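Long-range contacts in putative nitroreductase (Thermotoga maritima, PDB 1VKW), which probably acts as an oxidoreductase related to the FMN-dependent nitroreductases, although its substrate is not known: residues Leu44-Trp55 against Val78-Ile87; Leu154-Trp164 against Arg179-His189. All coordinates share one frame; numbering follows the deposited sequence.

How the contacts relate
Both contacts lay an irregular loop along one of two long helices, 74-93 and 180-198, and both are partly buried. In contact 1 the helix side is buried while much of the loop faces outward; contact 2 has the larger share of buried residues, with its charged end at Arg161 and Arg179 nearer the surface. Their centres lie about 14 Å apart, and the helices meet between them, where Glu85 reaches His189 and Val78 packs on Pro180. The chemistry differs accordingly. Three amide and carboxylate side chains hold the loop backbone in contact 1, whereas contact 2 combines one aspartate, a pair of stacked arginines and small apolar groups against rings.

Contact 1: residues Leu44-Trp55 against Val78-Ile87; sequences LLVKFITKKLDW and VEYGFQGEQI
Lys47 is paired at both backbone polar atoms with the amide of Gln86: Lys47 N donates to Gln86 OE1 over 2.8 Å, on a lone pair in the carbonyl plane, and Gln86 NE2 returns a bond of 2.8 Å to Lys47 O. The second N-H of this amide reaches back to Phe82 O, and a water bridges Gln86 OE1 and Leu45 O. One turn earlier on the helix, Gln83 is gripped by four bonds. Its OE1 accepts from Leu53 N at 2.9 Å and from the indole Trp55 NE1 at 3.1 Å, while NE2 donates to Lys51 O and, over 2.8 Å, to Glu79 OE2; together these fix the rotation of the amide. A bend at chi2 (70°) brings the Glu79 carboxylate up against the loop backbone at Ile49 and Thr50. The syn lone pair of Glu79 OE2 then takes Ile49 N at 3.0 Å, and Glu79 OE1 takes Thr50 N, an arrangement that probably stabilises the negative charge.

Helix 74-93 is the crossover helix of a split beta-alpha-beta unit: the parallel strands 64-67 and 97-101 that it joins are separated by the antiparallel strand 112-116. The segment Leu44-Trp55 runs into edge strand 56-58.

Apolar contacts flank the polar row. Ile87 CD1 sits over one face of the Trp55 indole, a CH-pi contact at 3.7 Å from the centroid of the five-membered ring. The six-membered ring meets Tyr80 obliquely, planes 42° apart, with Trp55 CH2 above the centre of the phenol, whose hydroxyl bonds Tyr111 and Ala68. Leu53 CD1 touches Tyr80 CD1 at 3.5 Å. Farther along, Ile49 CG1 and CD1 rest over one face of the Phe82 ring, toward its rim, and Lys47 CG lies at the edge of that ring while the lysine's ammonium leads off to Glu201.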
# COMPACT_ATOMS: atom_id res chain seq x y z
N LEU A 44 3.28 12.37 -7.28
CA LEU A 44 2.65 11.06 -7.41
C LEU A 44 1.14 11.24 -7.57
O LEU A 44 0.51 11.92 -6.77
CB LEU A 44 2.95 10.20 -6.17
CG LEU A 44 2.29 8.81 -6.09
CD1 LEU A 44 2.72 7.91 -7.25
CD2 LEU A 44 2.60 8.13 -4.75
N LEU A 45 0.58 10.64 -8.62
CA LEU A 45 -0.87 10.61 -8.78
C LEU A 45 -1.42 9.55 -7.85
O LEU A 45 -1.02 8.38 -7.91
CB LEU A 45 -1.28 10.32 -10.23
CG LEU A 45 -2.74 10.64 -10.57
CD1 LEU A 45 -2.91 12.13 -10.79
CD2 LEU A 45 -3.20 9.87 -11.80
N VAL A 46 -2.34 9.96 -6.97
CA VAL A 46 -2.93 9.04 -5.99
C VAL A 46 -4.41 8.86 -6.28
O VAL A 46 -5.12 9.82 -6.56
CB VAL A 46 -2.70 9.53 -4.51
CG1 VAL A 46 -3.52 10.77 -4.18
CG2 VAL A 46 -2.99 8.41 -3.52
N LYS A 47 -4.87 7.60 -6.25
CA LYS A 47 -6.29 7.30 -6.34
C LYS A 47 -6.90 7.45 -4.94
O LYS A 47 -6.27 7.10 -3.94
CB LYS A 47 -6.51 5.88 -6.84
CG LYS A 47 -7.97 5.50 -7.00
CD LYS A 47 -8.56 6.09 -8.26
CE LYS A 47 -10.00 5.62 -8.45
NZ LYS A 47 -10.53 6.02 -9.78
N PHE A 48 -8.11 7.99 -4.87
CA PHE A 48 -8.82 8.07 -3.60
C PHE A 48 -10.28 7.66 -3.77
O PHE A 48 -10.82 7.68 -4.88
CB PHE A 48 -8.68 9.47 -2.97
CG PHE A 48 -9.17 10.60 -3.85
CD1 PHE A 48 -10.51 10.95 -3.86
CD2 PHE A 48 -8.28 11.33 -4.62
CE1 PHE A 48 -10.96 12.02 -4.64
CE2 PHE A 48 -8.72 12.38 -5.41
CZ PHE A 48 -10.06 12.73 -5.42
N ILE A 49 -10.90 7.25 -2.67
CA ILE A 49 -12.26 6.76 -2.70
C ILE A 49 -13.27 7.91 -2.57
O ILE A 49 -14.23 7.99 -3.35
CB ILE A 49 -12.47 5.72 -1.58
CG1 ILE A 49 -11.55 4.51 -1.79
CG2 ILE A 49 -13.92 5.26 -1.53
CD1 ILE A 49 -11.30 3.70 -0.53
N THR A 50 -13.05 8.77 -1.58
CA THR A 50 -13.95 9.90 -1.30
C THR A 50 -13.21 11.23 -1.39
O THR A 50 -13.58 12.10 -2.18
CB THR A 50 -14.58 9.74 0.11
OG1 THR A 50 -15.55 8.68 0.08
CG2 THR A 50 -15.39 10.95 0.51
N LYS A 51 -12.17 11.38 -0.57
CA LYS A 51 -11.41 12.61 -0.52
C LYS A 51 -9.92 12.32 -0.40
O LYS A 51 -9.51 11.36 0.26
CB LYS A 51 -11.90 13.51 0.63
CG LYS A 51 -11.17 13.33 1.96
CD LYS A 51 -11.86 14.09 3.08
CE LYS A 51 -11.11 13.97 4.40
NZ LYS A 51 -9.83 14.72 4.39
N LYS A 52 -9.12 13.17 -1.04
CA LYS A 52 -7.66 13.07 -0.99
C LYS A 52 -7.23 13.66 0.34
O LYS A 52 -7.63 14.76 0.69
CB LYS A 52 -7.03 13.86 -2.14
CG LYS A 52 -5.50 13.75 -2.23
CD LYS A 52 -4.92 14.60 -3.36
CE LYS A 52 -4.92 16.09 -3.04
NZ LYS A 52 -4.20 16.93 -4.07
N LEU A 53 -6.41 12.93 1.08
CA LEU A 53 -5.90 13.43 2.35
C LEU A 53 -4.80 14.46 2.15
O LEU A 53 -4.32 14.65 1.04
CB LEU A 53 -5.39 12.28 3.22
CG LEU A 53 -6.48 11.27 3.61
CD1 LEU A 53 -5.89 10.25 4.56
CD2 LEU A 53 -7.70 11.94 4.23
N ASP A 54 -4.43 15.14 3.24
CA ASP A 54 -3.41 16.18 3.21
C ASP A 54 -2.08 15.59 3.68
O ASP A 54 -1.72 15.68 4.86
CB ASP A 54 -3.85 17.35 4.11
CG ASP A 54 -2.96 18.56 3.96
OD1 ASP A 54 -2.01 18.52 3.15
OD2 ASP A 54 -3.15 19.61 4.62
N TRP A 55 -1.35 14.99 2.75
CA TRP A 55 -0.12 14.28 3.10
C TRP A 55 1.03 15.25 3.37
O TRP A 55 1.22 16.25 2.67
CB TRP A 55 0.24 13.25 2.03
CG TRP A 55 -0.74 12.13 2.03
CD1 TRP A 55 -1.79 11.97 1.18
CD2 TRP A 55 -0.79 11.03 2.95
NE1 TRP A 55 -2.48 10.82 1.50
CE2 TRP A 55 -1.89 10.23 2.59
CE3 TRP A 55 -0.01 10.64 4.05
CZ2 TRP A 55 -2.23 9.06 3.28
CZ3 TRP A 55 -0.35 9.47 4.73
CH2 TRP A 55 -1.45 8.70 4.34
N VAL A 78 -9.93 3.81 6.21
CA VAL A 78 -9.73 3.05 4.96
C VAL A 78 -9.02 3.94 3.93
O VAL A 78 -8.07 3.50 3.27
CB VAL A 78 -11.07 2.49 4.39
CG1 VAL A 78 -10.90 1.89 3.01
CG2 VAL A 78 -11.63 1.43 5.30
N GLU A 79 -9.46 5.19 3.83
CA GLU A 79 -8.84 6.19 2.97
C GLU A 79 -7.37 6.36 3.30
O GLU A 79 -6.54 6.39 2.40
CB GLU A 79 -9.56 7.55 3.14
CG GLU A 79 -9.31 8.54 2.02
CD GLU A 79 -9.97 8.12 0.72
OE1 GLU A 79 -11.21 8.26 0.60
OE2 GLU A 79 -9.26 7.65 -0.19
N TYR A 80 -7.06 6.46 4.60
CA TYR A 80 -5.67 6.61 5.05
C TYR A 80 -4.82 5.41 4.60
O TYR A 80 -3.74 5.59 4.02
CB TYR A 80 -5.61 6.79 6.58
CG TYR A 80 -4.29 7.37 7.05
CD1 TYR A 80 -4.11 8.74 7.16
CD2 TYR A 80 -3.21 6.55 7.36
CE1 TYR A 80 -2.90 9.28 7.57
CE2 TYR A 80 -1.98 7.09 7.78
CZ TYR A 80 -1.84 8.46 7.88
OH TYR A 80 -0.64 9.01 8.29
N GLY A 81 -5.31 4.20 4.85
CA GLY A 81 -4.63 2.99 4.40
C GLY A 81 -4.50 2.91 2.89
O GLY A 81 -3.44 2.58 2.37
N PHE A 82 -5.57 3.26 2.18
CA PHE A 82 -5.62 3.18 0.72
C PHE A 82 -4.61 4.12 0.05
O PHE A 82 -3.81 3.71 -0.79
CB PHE A 82 -7.05 3.49 0.24
CG PHE A 82 -7.27 3.26 -1.23
CD1 PHE A 82 -7.29 1.97 -1.76
CD2 PHE A 82 -7.47 4.34 -2.09
CE1 PHE A 82 -7.50 1.75 -3.12
CE2 PHE A 82 -7.67 4.13 -3.46
CZ PHE A 82 -7.69 2.83 -3.97
N GLN A 83 -4.62 5.39 0.47
CA GLN A 83 -3.69 6.37 -0.08
C GLN A 83 -2.27 6.15 0.43
O GLN A 83 -1.32 6.29 -0.33
CB GLN A 83 -4.16 7.79 0.23
CG GLN A 83 -5.40 8.18 -0.56
CD GLN A 83 -5.97 9.52 -0.14
OE1 GLN A 83 -5.23 10.46 0.17
NE2 GLN A 83 -7.29 9.61 -0.12
N GLY A 84 -2.16 5.81 1.71
CA GLY A 84 -0.87 5.58 2.35
C GLY A 84 -0.08 4.43 1.73
O GLY A 84 1.13 4.55 1.54
N GLU A 85 -0.75 3.34 1.40
CA GLU A 85 -0.06 2.22 0.77
C GLU A 85 0.34 2.55 -0.68
O GLU A 85 1.37 2.05 -1.14
CB GLU A 85 -0.86 0.93 0.88
CG GLU A 85 -0.14 -0.33 0.40
CD GLU A 85 1.07 -0.75 1.23
OE1 GLU A 85 1.41 -0.08 2.22
OE2 GLU A 85 1.70 -1.78 0.88
N GLN A 86 -0.42 3.40 -1.37
CA GLN A 86 0.01 3.88 -2.68
C GLN A 86 1.36 4.59 -2.59
O GLN A 86 2.24 4.39 -3.43
CB GLN A 86 -1.05 4.80 -3.30
CG GLN A 86 -2.24 4.03 -3.87
CD GLN A 86 -3.33 4.94 -4.37
OE1 GLN A 86 -3.21 5.52 -5.45
NE2 GLN A 86 -4.39 5.09 -3.58
N ILE A 87 1.51 5.41 -1.55
CA ILE A 87 2.77 6.12 -1.31
C ILE A 87 3.91 5.15 -0.95
O ILE A 87 5.03 5.29 -1.47
CB ILE A 87 2.57 7.19 -0.20
CG1 ILE A 87 1.54 8.23 -0.65
CG2 ILE A 87 3.90 7.86 0.14
CD1 ILE A 87 0.98 9.09 0.48
O HOH W 1 -0.77 5.73 -6.89

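Contact 2: residues Leu154-Trp164 against Arg179-His189; sequences LAPSALNRQPW and RPVDLGIALSH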
# COMPACT_ATOMS: atom_id res chain seq x y z
N LEU A 154 0.21 -10.05 0.29
CA LEU A 154 1.53 -9.52 0.62
C LEU A 154 1.47 -8.12 1.24
O LEU A 154 2.50 -7.57 1.61
CB LEU A 154 2.45 -9.53 -0.61
CG LEU A 154 2.70 -10.94 -1.18
CD1 LEU A 154 3.42 -10.90 -2.49
CD2 LEU A 154 3.44 -11.84 -0.18
N ALA A 155 0.28 -7.54 1.36
CA ALA A 155 0.12 -6.23 1.99
C ALA A 155 0.59 -6.29 3.43
O ALA A 155 0.52 -7.35 4.06
CB ALA A 155 -1.35 -5.78 1.95
N PRO A 156 1.08 -5.17 3.96
CA PRO A 156 1.41 -5.10 5.37
C PRO A 156 0.13 -4.91 6.16
O PRO A 156 -0.91 -4.51 5.61
CB PRO A 156 2.30 -3.86 5.46
CG PRO A 156 1.78 -2.96 4.38
CD PRO A 156 1.35 -3.89 3.27
N SER A 157 0.20 -5.23 7.44
CA SER A 157 -0.90 -5.01 8.36
C SER A 157 -0.32 -4.79 9.75
O SER A 157 0.73 -5.35 10.07
CB SER A 157 -1.87 -6.19 8.35
OG SER A 157 -1.23 -7.42 8.67
N ALA A 158 -1.00 -3.96 10.55
CA ALA A 158 -0.65 -3.76 11.94
C ALA A 158 -0.41 -5.09 12.65
O ALA A 158 -1.28 -5.96 12.64
CB ALA A 158 -1.75 -2.99 12.65
N LEU A 159 0.78 -5.23 13.23
CA LEU A 159 1.21 -6.45 13.95
C LEU A 159 1.14 -7.75 13.12
O LEU A 159 1.08 -8.84 13.68
CB LEU A 159 0.39 -6.63 15.24
CG LEU A 159 0.51 -5.54 16.30
CD1 LEU A 159 -0.19 -5.98 17.59
CD2 LEU A 159 1.97 -5.20 16.57
N ASN A 160 1.21 -7.62 11.79
CA ASN A 160 1.03 -8.75 10.86
C ASN A 160 -0.22 -9.60 11.11
O ASN A 160 -0.24 -10.82 10.86
CB ASN A 160 2.28 -9.64 10.80
CG ASN A 160 2.34 -10.46 9.51
OD1 ASN A 160 1.87 -10.02 8.46
ND2 ASN A 160 2.92 -11.66 9.60
N ARG A 161 -1.29 -8.97 11.55
CA ARG A 161 -2.47 -9.76 11.87
C ARG A 161 -3.26 -10.15 10.63
O ARG A 161 -4.09 -11.04 10.73
CB ARG A 161 -3.35 -9.08 12.89
CG ARG A 161 -3.99 -7.81 12.45
CD ARG A 161 -4.50 -7.02 13.64
NE ARG A 161 -4.64 -5.60 13.34
CZ ARG A 161 -4.87 -4.66 14.24
NH1 ARG A 161 -5.02 -4.98 15.52
NH2 ARG A 161 -4.97 -3.41 13.86
N GLN A 162 -3.01 -9.49 9.50
CA GLN A 162 -3.53 -9.90 8.18
C GLN A 162 -5.04 -10.04 8.23
O GLN A 162 -5.58 -11.11 7.95
CB GLN A 162 -2.89 -11.23 7.75
CG GLN A 162 -1.38 -11.22 7.64
CD GLN A 162 -0.76 -12.60 7.78
OE1 GLN A 162 -0.94 -13.47 6.92
NE2 GLN A 162 0.01 -12.80 8.85
N PRO A 163 -5.73 -8.96 8.61
CA PRO A 163 -7.13 -9.03 9.02
C PRO A 163 -8.14 -9.00 7.85
O PRO A 163 -9.11 -8.24 7.90
CB PRO A 163 -7.28 -7.78 9.90
CG PRO A 163 -6.34 -6.78 9.27
CD PRO A 163 -5.20 -7.57 8.69
N TRP A 164 -7.94 -9.83 6.83
CA TRP A 164 -8.75 -9.75 5.60
C TRP A 164 -9.54 -11.01 5.31
O TRP A 164 -9.05 -12.13 5.47
CB TRP A 164 -7.86 -9.45 4.40
CG TRP A 164 -6.84 -8.41 4.65
CD1 TRP A 164 -7.06 -7.09 4.89
CD2 TRP A 164 -5.42 -8.59 4.65
NE1 TRP A 164 -5.87 -6.44 5.06
CE2 TRP A 164 -4.84 -7.33 4.91
CE3 TRP A 164 -4.58 -9.68 4.46
CZ2 TRP A 164 -3.46 -7.14 4.98
CZ3 TRP A 164 -3.20 -9.48 4.53
CH2 TRP A 164 -2.66 -8.22 4.78
N ARG A 179 -10.61 -3.78 10.58
CA ARG A 179 -9.48 -2.87 10.74
C ARG A 179 -9.37 -1.98 9.50
O ARG A 179 -8.78 -2.39 8.49
CB ARG A 179 -8.19 -3.68 10.88
CG ARG A 179 -8.22 -4.64 12.02
CD ARG A 179 -8.31 -3.95 13.35
NE ARG A 179 -8.41 -4.89 14.44
CZ ARG A 179 -8.52 -4.54 15.71
NH1 ARG A 179 -8.53 -3.25 16.05
NH2 ARG A 179 -8.61 -5.47 16.64
N PRO A 180 -9.95 -0.78 9.57
CA PRO A 180 -10.14 0.01 8.37
C PRO A 180 -8.83 0.40 7.68
O PRO A 180 -8.76 0.34 6.46
CB PRO A 180 -10.95 1.23 8.87
CG PRO A 180 -10.76 1.27 10.34
CD PRO A 180 -10.49 -0.12 10.78
N VAL A 181 -7.79 0.71 8.44
CA VAL A 181 -6.51 1.10 7.81
C VAL A 181 -5.94 -0.08 7.02
O VAL A 181 -5.60 0.06 5.86
CB VAL A 181 -5.48 1.63 8.84
CG1 VAL A 181 -4.20 2.07 8.13
CG2 VAL A 181 -6.06 2.79 9.62
N ASP A 182 -5.88 -1.25 7.66
CA ASP A 182 -5.43 -2.49 7.02
C ASP A 182 -6.29 -2.84 5.80
O ASP A 182 -5.77 -3.26 4.78
CB ASP A 182 -5.41 -3.64 8.03
CG ASP A 182 -4.49 -3.37 9.24
OD1 ASP A 182 -3.39 -2.81 9.05
OD2 ASP A 182 -4.77 -3.70 10.41
N LEU A 183 -7.61 -2.66 5.93
CA LEU A 183 -8.53 -2.83 4.80
C LEU A 183 -8.11 -1.97 3.61
O LEU A 183 -7.99 -2.47 2.50
CB LEU A 183 -9.97 -2.46 5.20
CG LEU A 183 -11.08 -3.16 4.39
CD1 LEU A 183 -12.44 -2.83 4.99
CD2 LEU A 183 -11.05 -2.82 2.93
N GLY A 184 -7.87 -0.69 3.88
CA GLY A 184 -7.45 0.25 2.85
C GLY A 184 -6.14 -0.14 2.21
O GLY A 184 -5.99 -0.03 1.00
N ILE A 185 -5.18 -0.57 3.03
CA ILE A 185 -3.87 -1.02 2.55
C ILE A 185 -4.03 -2.18 1.55
O ILE A 185 -3.51 -2.12 0.44
CB ILE A 185 -2.96 -1.42 3.76
CG1 ILE A 185 -2.55 -0.16 4.56
CG2 ILE A 185 -1.69 -2.12 3.29
CD1 ILE A 185 -1.86 -0.47 5.87
N ALA A 186 -4.76 -3.22 1.95
CA ALA A 186 -4.99 -4.37 1.09
C ALA A 186 -5.75 -3.98 -0.17
O ALA A 186 -5.46 -4.46 -1.27
CB ALA A 186 -5.74 -5.46 1.85
N LEU A 187 -6.73 -3.09 -0.01
CA LEU A 187 -7.55 -2.63 -1.14
C LEU A 187 -6.70 -1.92 -2.18
O LEU A 187 -6.96 -2.05 -3.39
CB LEU A 187 -8.67 -1.72 -0.65
CG LEU A 187 -9.75 -1.27 -1.64
CD1 LEU A 187 -10.63 -2.43 -2.03
CD2 LEU A 187 -10.57 -0.15 -1.00
N SER A 188 -5.68 -1.18 -1.73
CA SER A 188 -4.73 -0.52 -2.63
C SER A 188 -3.99 -1.53 -3.50
O SER A 188 -3.81 -1.30 -4.70
CB SER A 188 -3.74 0.37 -1.87
OG SER A 188 -2.72 -0.38 -1.23
N HIS A 189 -3.56 -2.64 -2.91
CA HIS A 189 -2.89 -3.70 -3.68
C HIS A 189 -3.80 -4.32 -4.72
O HIS A 189 -3.38 -4.57 -5.85
CB HIS A 189 -2.35 -4.81 -2.76
CG HIS A 189 -1.16 -4.39 -1.94
ND1 HIS A 189 -0.10 -5.23 -1.68
CD2 HIS A 189 -0.87 -3.22 -1.33
CE1 HIS A 189 0.79 -4.59 -0.94
NE2 HIS A 189 0.34 -3.37 -0.70
O HOH W 2 -4.30 -1.35 11.58
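Asp182 O is held from opposite faces of its carbonyl plane, by Ala186 N within the helix and by Trp164 NE1 at 3.2 Å, the indole N-H standing well above the plane. The loop Leu154-Trp164 packs on the first turns of helix 180-198, the crossover helix between strands 172-176 and 203-207, and an inverse gamma turn centred on Pro163 leads into Trp164. Ala186 CB makes a CH-pi contact over one face of the indole, toward the rim and 3.4 Å from Trp164 NE1, and Pro163 CD lies toward the rim of the opposite face. A leucine in place of Trp164 would probably leave Ala186 CB without its aromatic cover and Asp182 O without its second donor.

The Asp182 carboxylate also faces the loop. With CG placed opposite the carbonyl carbon (chi1 -59°), Asp182 OD1 accepts Ala158 N at 3.0 Å from above the carboxylate plane. Asp182 OD2 makes a long salt bridge to Arg161, with weak bonds from both NE and NH2, and a water links the two groups. Arg161 in turn lies flat on the Arg179 guanidinium, the planes 8° apart.

Toward the far end, Ala155 CB sits over the centre of the His189 ring, whose NE2 is bonded to Glu85. Beside it Ile185 CG2 abuts Pro156 CD at 3.5 Å and Pro156 O, a buried carbonyl oxygen with no polar partner in the model, at 3.4 Å.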